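Local structure of malonate decarboxylase subunit alpha (Acinetobacter baumannii ATCC 17978, 6MPR) at residues Met433-Gln438 and Leu476-Ile481; Thr368-Gly373 and Thr444-Leu449; Leu209-Ile214 and Ala345-Arg350. The protein probably transfers malonyl onto the acyl-carrier subunit of malonate decarboxylase in place of its acetyl group, ready for decarboxylation. All blocks are in the same frame, centred on the assembly; numbering follows the deposited sequence. Where two conformers were deposited one is given.

Contact 1. Residues Met433-Gln438 and Leu476-Ile481; sequences MVETFQ and LTEEGI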
loop_
_atom_site.group_PDB
_atom_site.type_symbol
_atom_site.label_atom_id
_atom_site.label_comp_id
_atom_site.label_asym_id
_atom_site.label_seq_id
_atom_site.Cartn_x
_atom_site.Cartn_y
_atom_site.Cartn_z
ATOM N N MET A 433 7.423 -22.262 2.628
ATOM C CA MET A 433 7.004 -23.596 3.056
ATOM C C MET A 433 6.917 -24.449 1.798
ATOM O O MET A 433 5.967 -24.327 1.019
ATOM C CB MET A 433 5.665 -23.536 3.793
ATOM C CG MET A 433 5.071 -24.879 4.136
ATOM S SD MET A 433 3.485 -24.601 4.975
ATOM C CE MET A 433 3.234 -26.185 5.707
ATOM N N VAL A 434 7.910 -25.317 1.601
ATOM C CA VAL A 434 8.147 -25.949 0.314
ATOM C C VAL A 434 8.691 -27.361 0.552
ATOM O O VAL A 434 9.526 -27.562 1.442
ATOM C CB VAL A 434 9.098 -25.011 -0.477
ATOM C CG1 VAL A 434 10.513 -25.516 -0.518
ATOM C CG2 VAL A 434 8.505 -24.625 -1.851
ATOM N N GLU A 435 8.215 -28.337 -0.222
ATOM C CA GLU A 435 8.838 -29.651 -0.171
ATOM C C GLU A 435 10.153 -29.620 -0.951
ATOM O O GLU A 435 10.376 -28.763 -1.813
ATOM C CB GLU A 435 7.917 -30.744 -0.727
ATOM C CG GLU A 435 6.573 -30.865 -0.016
ATOM C CD GLU A 435 5.572 -31.720 -0.776
ATOM O OE1 GLU A 435 5.867 -32.910 -1.028
ATOM O OE2 GLU A 435 4.496 -31.189 -1.130
ATOM N N THR A 436 11.045 -30.551 -0.618
ATOM C CA THR A 436 12.380 -30.491 -1.210
ATOM C C THR A 436 12.366 -30.834 -2.695
ATOM O O THR A 436 13.232 -30.366 -3.443
ATOM C CB THR A 436 13.346 -31.395 -0.437
ATOM O OG1 THR A 436 12.874 -32.754 -0.430
ATOM C CG2 THR A 436 13.472 -30.876 0.991
ATOM N N PHE A 437 11.386 -31.604 -3.153
ATOM C CA PHE A 437 11.205 -31.853 -4.574
ATOM C C PHE A 437 9.790 -31.487 -4.983
ATOM O O PHE A 437 8.842 -31.677 -4.217
ATOM C CB PHE A 437 11.497 -33.309 -4.949
ATOM C CG PHE A 437 12.956 -33.635 -4.966
ATOM C CD1 PHE A 437 13.637 -33.873 -3.778
ATOM C CD2 PHE A 437 13.652 -33.687 -6.161
ATOM C CE1 PHE A 437 14.979 -34.173 -3.790
ATOM C CE2 PHE A 437 14.997 -33.980 -6.180
ATOM C CZ PHE A 437 15.665 -34.223 -5.000
ATOM N N GLN A 438 9.679 -30.950 -6.196
ATOM C CA GLN A 438 8.419 -30.473 -6.734
ATOM C C GLN A 438 7.621 -31.618 -7.349
ATOM O O GLN A 438 8.106 -32.741 -7.510
ATOM C CB GLN A 438 8.672 -29.387 -7.779
ATOM C CG GLN A 438 9.073 -28.057 -7.181
ATOM C CD GLN A 438 8.013 -27.521 -6.238
ATOM O OE1 GLN A 438 6.820 -27.572 -6.538
ATOM N NE2 GLN A 438 8.441 -27.017 -5.088
ATOM N N LEU A 476 10.707 -23.688 5.689
ATOM C CA LEU A 476 10.025 -24.864 6.222
ATOM C C LEU A 476 9.879 -25.901 5.117
ATOM O O LEU A 476 9.227 -25.635 4.100
ATOM C CB LEU A 476 8.656 -24.471 6.776
ATOM C CG LEU A 476 7.662 -25.590 7.040
ATOM C CD1 LEU A 476 8.256 -26.585 8.017
ATOM C CD2 LEU A 476 6.360 -24.995 7.567
ATOM N N THR A 477 10.481 -27.079 5.314
ATOM C CA THR A 477 10.358 -28.200 4.383
ATOM C C THR A 477 9.832 -29.416 5.133
ATOM O O THR A 477 9.608 -29.372 6.349
ATOM C CB THR A 477 11.698 -28.558 3.717
ATOM O OG1 THR A 477 12.525 -29.253 4.663
ATOM C CG2 THR A 477 12.423 -27.320 3.219
ATOM N N GLU A 478 9.676 -30.530 4.410
ATOM C CA GLU A 478 9.300 -31.765 5.084
ATOM C C GLU A 478 10.414 -32.279 5.991
ATOM O O GLU A 478 10.172 -33.183 6.798
ATOM C CB GLU A 478 8.872 -32.823 4.052
ATOM C CG GLU A 478 9.998 -33.579 3.344
ATOM C CD GLU A 478 10.549 -32.865 2.123
ATOM O OE1 GLU A 478 10.275 -31.656 1.941
ATOM O OE2 GLU A 478 11.276 -33.525 1.337
ATOM N N GLU A 479 11.606 -31.687 5.912
ATOM C CA GLU A 479 12.718 -32.026 6.790
ATOM C C GLU A 479 12.739 -31.233 8.091
ATOM O O GLU A 479 13.290 -31.714 9.082
ATOM C CB GLU A 479 14.039 -31.810 6.046
ATOM C CG GLU A 479 14.224 -32.746 4.877
ATOM C CD GLU A 479 14.673 -34.113 5.333
ATOM O OE1 GLU A 479 15.899 -34.289 5.531
ATOM O OE2 GLU A 479 13.804 -34.995 5.518
ATOM N N GLY A 480 12.168 -30.037 8.127
ATOM C CA GLY A 480 12.207 -29.232 9.330
ATOM C C GLY A 480 12.193 -27.751 8.988
ATOM O O GLY A 480 11.880 -27.371 7.870
ATOM N N ILE A 481 12.526 -26.926 9.983
ATOM C CA ILE A 481 12.510 -25.474 9.843
ATOM C C ILE A 481 13.928 -24.955 10.028
ATOM O O ILE A 481 14.607 -25.319 10.992
ATOM C CB ILE A 481 11.571 -24.796 10.859
ATOM C CG1 ILE A 481 10.145 -25.339 10.759
ATOM C CG2 ILE A 481 11.565 -23.277 10.655
ATOM C CD1 ILE A 481 9.265 -24.880 11.905
HETATM O O HOH W 1 10.038 -33.803 -1.300
#

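Contact 2. Residues Thr368-Gly373 and Thr444-Leu449; sequences TLQVDG and TFVDRL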
loop_
_atom_site.group_PDB
_atom_site.type_symbol
_atom_site.label_atom_id
_atom_site.label_comp_id
_atom_site.label_asym_id
_atom_site.label_seq_id
_atom_site.Cartn_x
_atom_site.Cartn_y
_atom_site.Cartn_z
ATOM N N THR A 368 6.944 -21.959 -3.465
ATOM C CA THR A 368 7.667 -21.497 -4.639
ATOM C C THR A 368 8.164 -22.721 -5.389
ATOM O O THR A 368 8.149 -23.835 -4.858
ATOM C CB THR A 368 8.822 -20.602 -4.233
ATOM O OG1 THR A 368 9.511 -20.160 -5.396
ATOM C CG2 THR A 368 9.783 -21.376 -3.379
ATOM N N LEU A 369 8.591 -22.522 -6.642
ATOM C CA LEU A 369 9.105 -23.690 -7.350
ATOM C C LEU A 369 10.599 -23.874 -7.158
ATOM O O LEU A 369 11.069 -25.015 -7.117
ATOM C CB LEU A 369 8.798 -23.621 -8.854
ATOM C CG LEU A 369 7.326 -23.704 -9.241
ATOM C CD1 LEU A 369 7.189 -23.704 -10.762
ATOM C CD2 LEU A 369 6.674 -24.934 -8.618
ATOM N N GLN A 370 11.363 -22.778 -7.071
ATOM C CA GLN A 370 12.815 -22.853 -6.961
ATOM C C GLN A 370 13.325 -21.943 -5.850
ATOM O O GLN A 370 12.791 -20.857 -5.631
ATOM C CB GLN A 370 13.494 -22.469 -8.273
ATOM C CG GLN A 370 13.380 -23.525 -9.366
ATOM C CD GLN A 370 14.338 -23.253 -10.512
ATOM O OE1 GLN A 370 14.761 -22.113 -10.715
ATOM N NE2 GLN A 370 14.721 -24.304 -11.232
ATOM N N VAL A 371 14.348 -22.416 -5.148
ATOM C CA VAL A 371 15.007 -21.699 -4.059
ATOM C C VAL A 371 16.494 -21.976 -4.210
ATOM O O VAL A 371 16.888 -23.135 -4.359
ATOM C CB VAL A 371 14.507 -22.164 -2.675
ATOM C CG1 VAL A 371 15.223 -21.428 -1.535
ATOM C CG2 VAL A 371 13.000 -21.974 -2.560
ATOM N N ASP A 372 17.322 -20.932 -4.200
ATOM C CA ASP A 372 18.752 -21.164 -4.312
ATOM C C ASP A 372 19.416 -21.128 -2.928
ATOM O O ASP A 372 18.752 -21.030 -1.891
ATOM C CB ASP A 372 19.388 -20.197 -5.324
ATOM C CG ASP A 372 19.579 -18.776 -4.798
ATOM O OD1 ASP A 372 19.291 -18.486 -3.625
ATOM O OD2 ASP A 372 20.065 -17.940 -5.598
ATOM N N GLY A 373 20.748 -21.248 -2.918
ATOM C CA GLY A 373 21.494 -21.416 -1.675
ATOM C C GLY A 373 21.471 -20.211 -0.752
ATOM O O GLY A 373 21.816 -20.340 0.432
ATOM N N THR A 444 13.429 -28.594 -5.629
ATOM C CA THR A 444 13.118 -27.217 -5.284
ATOM C C THR A 444 14.386 -26.414 -5.065
ATOM O O THR A 444 14.505 -25.269 -5.526
ATOM C CB THR A 444 12.259 -27.169 -4.028
ATOM O OG1 THR A 444 11.061 -27.920 -4.252
ATOM C CG2 THR A 444 11.930 -25.735 -3.689
ATOM N N PHE A 445 15.349 -27.008 -4.387
ATOM C CA PHE A 445 16.587 -26.329 -4.050
ATOM C C PHE A 445 17.594 -26.562 -5.168
ATOM O O PHE A 445 17.900 -27.712 -5.511
ATOM C CB PHE A 445 17.079 -26.814 -2.686
ATOM C CG PHE A 445 16.155 -26.428 -1.575
ATOM C CD1 PHE A 445 16.193 -25.144 -1.045
ATOM C CD2 PHE A 445 15.191 -27.314 -1.114
ATOM C CE1 PHE A 445 15.323 -24.760 -0.045
ATOM C CE2 PHE A 445 14.307 -26.935 -0.117
ATOM C CZ PHE A 445 14.378 -25.657 0.424
ATOM N N VAL A 446 18.071 -25.464 -5.758
ATOM C CA VAL A 446 18.948 -25.483 -6.923
ATOM C C VAL A 446 20.130 -24.556 -6.680
ATOM O O VAL A 446 20.014 -23.546 -5.982
ATOM C CB VAL A 446 18.218 -25.049 -8.211
ATOM C CG1 VAL A 446 17.118 -26.036 -8.567
ATOM C CG2 VAL A 446 17.665 -23.631 -8.048
ATOM N N ASP A 447 21.271 -24.895 -7.290
ATOM C CA ASP A 447 22.431 -24.012 -7.216
ATOM C C ASP A 447 22.188 -22.692 -7.938
ATOM O O ASP A 447 22.703 -21.649 -7.514
ATOM C CB ASP A 447 23.660 -24.708 -7.806
ATOM C CG ASP A 447 24.151 -25.865 -6.953
ATOM O OD1 ASP A 447 23.993 -25.810 -5.715
ATOM O OD2 ASP A 447 24.707 -26.828 -7.526
ATOM N N ARG A 448 21.416 -22.711 -9.020
ATOM C CA ARG A 448 21.190 -21.523 -9.834
ATOM C C ARG A 448 19.727 -21.465 -10.248
ATOM O O ARG A 448 19.212 -22.414 -10.848
ATOM C CB ARG A 448 22.090 -21.546 -11.080
ATOM C CG ARG A 448 21.878 -20.422 -12.078
ATOM C CD ARG A 448 22.617 -20.731 -13.377
ATOM N NE ARG A 448 22.484 -19.665 -14.377
ATOM C CZ ARG A 448 23.282 -18.605 -14.431
ATOM N NH1 ARG A 448 24.266 -18.473 -13.543
ATOM N NH2 ARG A 448 23.101 -17.677 -15.365
ATOM N N LEU A 449 19.064 -20.354 -9.930
ATOM C CA LEU A 449 17.682 -20.165 -10.353
ATOM C C LEU A 449 17.578 -20.088 -11.872
ATOM O O LEU A 449 18.370 -19.404 -12.530
ATOM C CB LEU A 449 17.109 -18.889 -9.739
ATOM C CG LEU A 449 16.892 -18.803 -8.233
ATOM C CD1 LEU A 449 16.293 -17.457 -7.882
ATOM C CD2 LEU A 449 15.991 -19.934 -7.719
HETATM O O HOH W 2 20.522 -18.484 -8.305
HETATM O O HOH W 3 22.946 -21.319 -4.886
#

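Contact 3. Residues Leu209-Ile214 and Ala345-Arg350; sequences LPRVDI and ALRSNR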
loop_
_atom_site.group_PDB
_atom_site.type_symbol
_atom_site.label_atom_id
_atom_site.label_comp_id
_atom_site.label_asym_id
_atom_site.label_seq_id
_atom_site.Cartn_x
_atom_site.Cartn_y
_atom_site.Cartn_z
ATOM N N LEU A 209 -30.008 -1.684 -7.407
ATOM C CA LEU A 209 -28.707 -2.280 -7.155
ATOM C C LEU A 209 -28.605 -2.683 -5.689
ATOM O O LEU A 209 -29.078 -1.956 -4.813
ATOM C CB LEU A 209 -27.570 -1.315 -7.480
ATOM C CG LEU A 209 -27.471 -0.671 -8.858
ATOM C CD1 LEU A 209 -26.223 0.211 -8.904
ATOM C CD2 LEU A 209 -27.383 -1.706 -9.919
ATOM N N PRO A 210 -27.999 -3.825 -5.393
ATOM C CA PRO A 210 -27.756 -4.172 -3.984
ATOM C C PRO A 210 -26.991 -3.081 -3.249
ATOM O O PRO A 210 -27.360 -2.699 -2.129
ATOM C CB PRO A 210 -26.976 -5.484 -4.099
ATOM C CG PRO A 210 -27.536 -6.104 -5.392
ATOM C CD PRO A 210 -27.646 -4.916 -6.313
ATOM N N ARG A 211 -25.962 -2.536 -3.891
ATOM C CA ARG A 211 -25.288 -1.326 -3.440
ATOM C C ARG A 211 -24.540 -0.755 -4.635
ATOM O O ARG A 211 -24.380 -1.420 -5.665
ATOM C CB ARG A 211 -24.332 -1.619 -2.285
ATOM C CG ARG A 211 -23.212 -2.583 -2.674
ATOM C CD ARG A 211 -22.268 -2.862 -1.499
ATOM N NE ARG A 211 -21.114 -3.643 -1.920
ATOM C CZ ARG A 211 -20.874 -4.896 -1.561
ATOM N NH1 ARG A 211 -21.718 -5.532 -0.741
ATOM N NH2 ARG A 211 -19.782 -5.508 -2.017
ATOM N N VAL A 212 -24.038 0.467 -4.471
ATOM C CA VAL A 212 -23.173 1.096 -5.461
ATOM C C VAL A 212 -21.733 0.895 -5.013
ATOM O O VAL A 212 -21.324 1.413 -3.967
ATOM C CB VAL A 212 -23.487 2.594 -5.638
ATOM C CG1 VAL A 212 -22.535 3.199 -6.659
ATOM C CG2 VAL A 212 -24.945 2.804 -6.083
ATOM N N ASP A 213 -20.967 0.145 -5.799
ATOM C CA ASP A 213 -19.540 -0.032 -5.555
ATOM C C ASP A 213 -18.684 0.916 -6.374
ATOM O O ASP A 213 -17.604 1.314 -5.917
ATOM C CB ASP A 213 -19.134 -1.469 -5.875
ATOM C CG ASP A 213 -19.662 -2.461 -4.865
ATOM O OD1 ASP A 213 -19.292 -2.335 -3.687
ATOM O OD2 ASP A 213 -20.433 -3.367 -5.234
ATOM N N ILE A 214 -19.133 1.266 -7.579
ATOM C CA ILE A 214 -18.453 2.229 -8.434
ATOM C C ILE A 214 -19.497 3.275 -8.789
ATOM O O ILE A 214 -20.491 2.953 -9.447
ATOM C CB ILE A 214 -17.900 1.594 -9.724
ATOM C CG1 ILE A 214 -16.975 0.403 -9.425
ATOM C CG2 ILE A 214 -17.199 2.654 -10.577
ATOM C CD1 ILE A 214 -15.688 0.784 -8.736
ATOM N N ALA A 345 -23.936 -8.780 1.179
ATOM C CA ALA A 345 -22.917 -9.493 0.410
ATOM C C ALA A 345 -21.493 -9.007 0.715
ATOM O O ALA A 345 -21.260 -7.834 1.034
ATOM C CB ALA A 345 -23.191 -9.349 -1.090
ATOM N N LEU A 346 -20.538 -9.938 0.589
ATOM C CA LEU A 346 -19.115 -9.640 0.713
ATOM C C LEU A 346 -18.716 -8.403 -0.086
ATOM O O LEU A 346 -19.208 -8.176 -1.194
ATOM C CB LEU A 346 -18.300 -10.842 0.215
ATOM C CG LEU A 346 -16.767 -10.751 0.147
ATOM C CD1 LEU A 346 -16.157 -10.624 1.548
ATOM C CD2 LEU A 346 -16.145 -11.946 -0.618
ATOM N N ARG A 347 -17.793 -7.616 0.478
ATOM C CA ARG A 347 -17.078 -6.557 -0.245
ATOM C C ARG A 347 -15.594 -6.910 -0.190
ATOM O O ARG A 347 -14.929 -6.686 0.828
ATOM C CB ARG A 347 -17.357 -5.177 0.361
ATOM C CG ARG A 347 -16.365 -4.077 0.038
ATOM C CD ARG A 347 -16.741 -3.208 -1.179
ATOM N NE ARG A 347 -15.767 -2.120 -1.326
ATOM C CZ ARG A 347 -15.759 -1.206 -2.297
ATOM N NH1 ARG A 347 -16.692 -1.207 -3.254
ATOM N NH2 ARG A 347 -14.803 -0.284 -2.309
ATOM N N SER A 348 -15.090 -7.516 -1.259
ATOM C CA SER A 348 -13.654 -7.675 -1.379
ATOM C C SER A 348 -13.038 -6.356 -1.827
ATOM O O SER A 348 -13.720 -5.441 -2.297
ATOM C CB SER A 348 -13.314 -8.766 -2.381
ATOM O OG SER A 348 -13.981 -8.526 -3.599
ATOM N N ASN A 349 -11.725 -6.260 -1.657
ATOM C CA ASN A 349 -11.013 -5.067 -2.081
ATOM C C ASN A 349 -9.543 -5.477 -2.151
ATOM O O ASN A 349 -8.872 -5.508 -1.121
ATOM C CB ASN A 349 -11.254 -3.927 -1.097
ATOM C CG ASN A 349 -10.616 -2.621 -1.524
ATOM O OD1 ASN A 349 -9.556 -2.607 -2.155
ATOM N ND2 ASN A 349 -11.255 -1.504 -1.159
ATOM N N ARG A 350 -9.064 -5.807 -3.357
ATOM C CA ARG A 350 -7.720 -6.384 -3.451
ATOM C C ARG A 350 -6.654 -5.376 -3.037
ATOM O O ARG A 350 -5.687 -5.739 -2.350
ATOM C CB ARG A 350 -7.448 -6.932 -4.863
ATOM C CG ARG A 350 -5.988 -7.432 -5.046
ATOM C CD ARG A 350 -5.835 -8.410 -6.217
ATOM N NE ARG A 350 -6.303 -9.748 -5.852
ATOM C CZ ARG A 350 -7.394 -10.335 -6.336
ATOM N NH1 ARG A 350 -8.137 -9.723 -7.243
ATOM N NH2 ARG A 350 -7.746 -11.551 -5.923
HETATM O O HOH W 4 -15.281 1.726 -4.441
#

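Contact 1. Residues Met433-Gln438 and Leu476-Ile481
E478 OE2 takes two donors: the hydroxyl T436 OG1 at 2.5 Å, and a water at 2.9 Å that in turn accepts from F437 N. The other oxygen, E478 OE1, receives T436 N at 2.9 Å. Both bonds from T436 arrive on syn lone pairs, so a single threonine closes a two-point clasp on the carboxylate with its backbone N-H and its hydroxyl. E478 reaches it by a bend at chi2. CG stands between its own backbone N and carbonyl carbon (chi1 80°), and chi2 of -85° turns CD back toward the 433-438 segment, where the side chain crosses that of T436 at about a right angle. E435 CA also lies close to OE1, and T436 CG2 packs against T477 CB at 4.0 Å. Upstream, M433 and L476 form a parallel bridge. V434 N donates to L476 O at 2.8 Å, and T477 CA returns a CA-H...O contact to V434 O at 3.1 Å. Beside this bridge M433 and L476 run side by side, M433 CG meeting L476 CD2 at 3.7 Å in the conformer described here. T477 OG1 accepts from E479 N in an ST turn and is bonded to V500 O, fixing the tight connection that leads into strand 480-482. The T436-E478 bonds continue the parallel pairing of strands 429-433 and 474-477 past their ends. Helix 244-261 covers M433, E435 and E478, helix 272-287 packs on M433, and the backbone of M433 bonds to G366, the last residue of strand 363-366.

Contact 2. Residues Thr368-Gly373 and Thr444-Leu449
V371 is held by two backbone bonds: its N donates to T444 O at 2.9 Å and its O accepts from V446 N at 3.0 Å. The segments run in the same direction here, and the pair V371-F445 forms a single bridge. F445 CA and D372 CA add CA-H...O contacts, to V371 O and V446 O. Beside the bridge V371 and F445 point the same way, V371 CG1 approaching ring atom F445 CE1 at 3.7 Å, while V371 CG2 sits near the methyl of T444. On Q370, CB packs against L449 CD2 at 3.6 Å; beyond CG the chain is extended, and its OE1 accepts from D450 N, at the start of helix 450-458. D372 OD1 accepts from M374 N and H376 N, and a water joins OD2 to L449 N; a second water links G373 N to D447 O. Helix 505-508 and strand 474-477 pack on F445, and L423 of the second subunit rests on D372. The D372 carboxylate acts as an acceptor for the N-H groups of the turn after strand 370-371, consistent with holding that turn, and its link to the 444-449 loop runs through water.

Contact 3. Residues Leu209-Ile214 and Ala345-Arg350
R211 directs CB toward the 345-350 segment, and CG, between the backbone N and the carbonyl carbon (chi1 62°), starts a chain extended through CD to NE, with Y173 packed on the side chain. NE meets the carboxylate of D213, two residues on, giving a straight salt bridge to D213 OD1 of 2.9 Å within the guanidinium plane. CZ spreads the remaining donors over two consecutive carbonyls. NH2 donates almost linearly to L346 O at 2.9 Å, and also comes within 3.4 Å of R347 CB. NH1 reaches A345 O at 2.9 Å from above that carbonyl plane, and has a salt bridge to D343 besides. D213 sits in a classic beta bulge: it and I214 both face I172 of strand 172-173, and D213 OD2 accepts from T174 N and G175 N just beyond. D213 OD1 serves both arginines, R211 NE on its syn side and R347 NH1 on its anti side at 2.9 Å, both tilted out of the carboxylate plane. The shared negative oxygen would offset the repulsion between R211 NE and R347 NH1, 5.2 Å apart. R347 bends at chi2 (94°) and slides past D213 in the opposite direction, the two flat groups turned 25° apart; its NH2 donates to a water that bonds D213 O. R347 NE forms a salt bridge with E186 of the second subunit, whose F190 packs on both arginines.

Overall arrangement
From the N terminus, 209-214 comes first, in the loop leading to strand 221-224 of the parallel sheet; contact 3 closes when the chain, after building strands 265-268, 297-299 and 317-319 of the mixed sheet, returns at 345-350. It ties the two sheet regions together. Contact 2 opens next at 368-373 and contact 1 at 433-438; 444-449 then closes contact 2 before 476-481 closes contact 1, so these two loops cross. They touch, E435 O and T436 O meeting T444, around the ends of strands 363-366, 429-433 and 474-477. Contact 3 lies on the opposite side of the chain's centre, its centre about 39 Å and 41 Å from those of contacts 1 and 2; contacts 2 and 3 touch the second subunit.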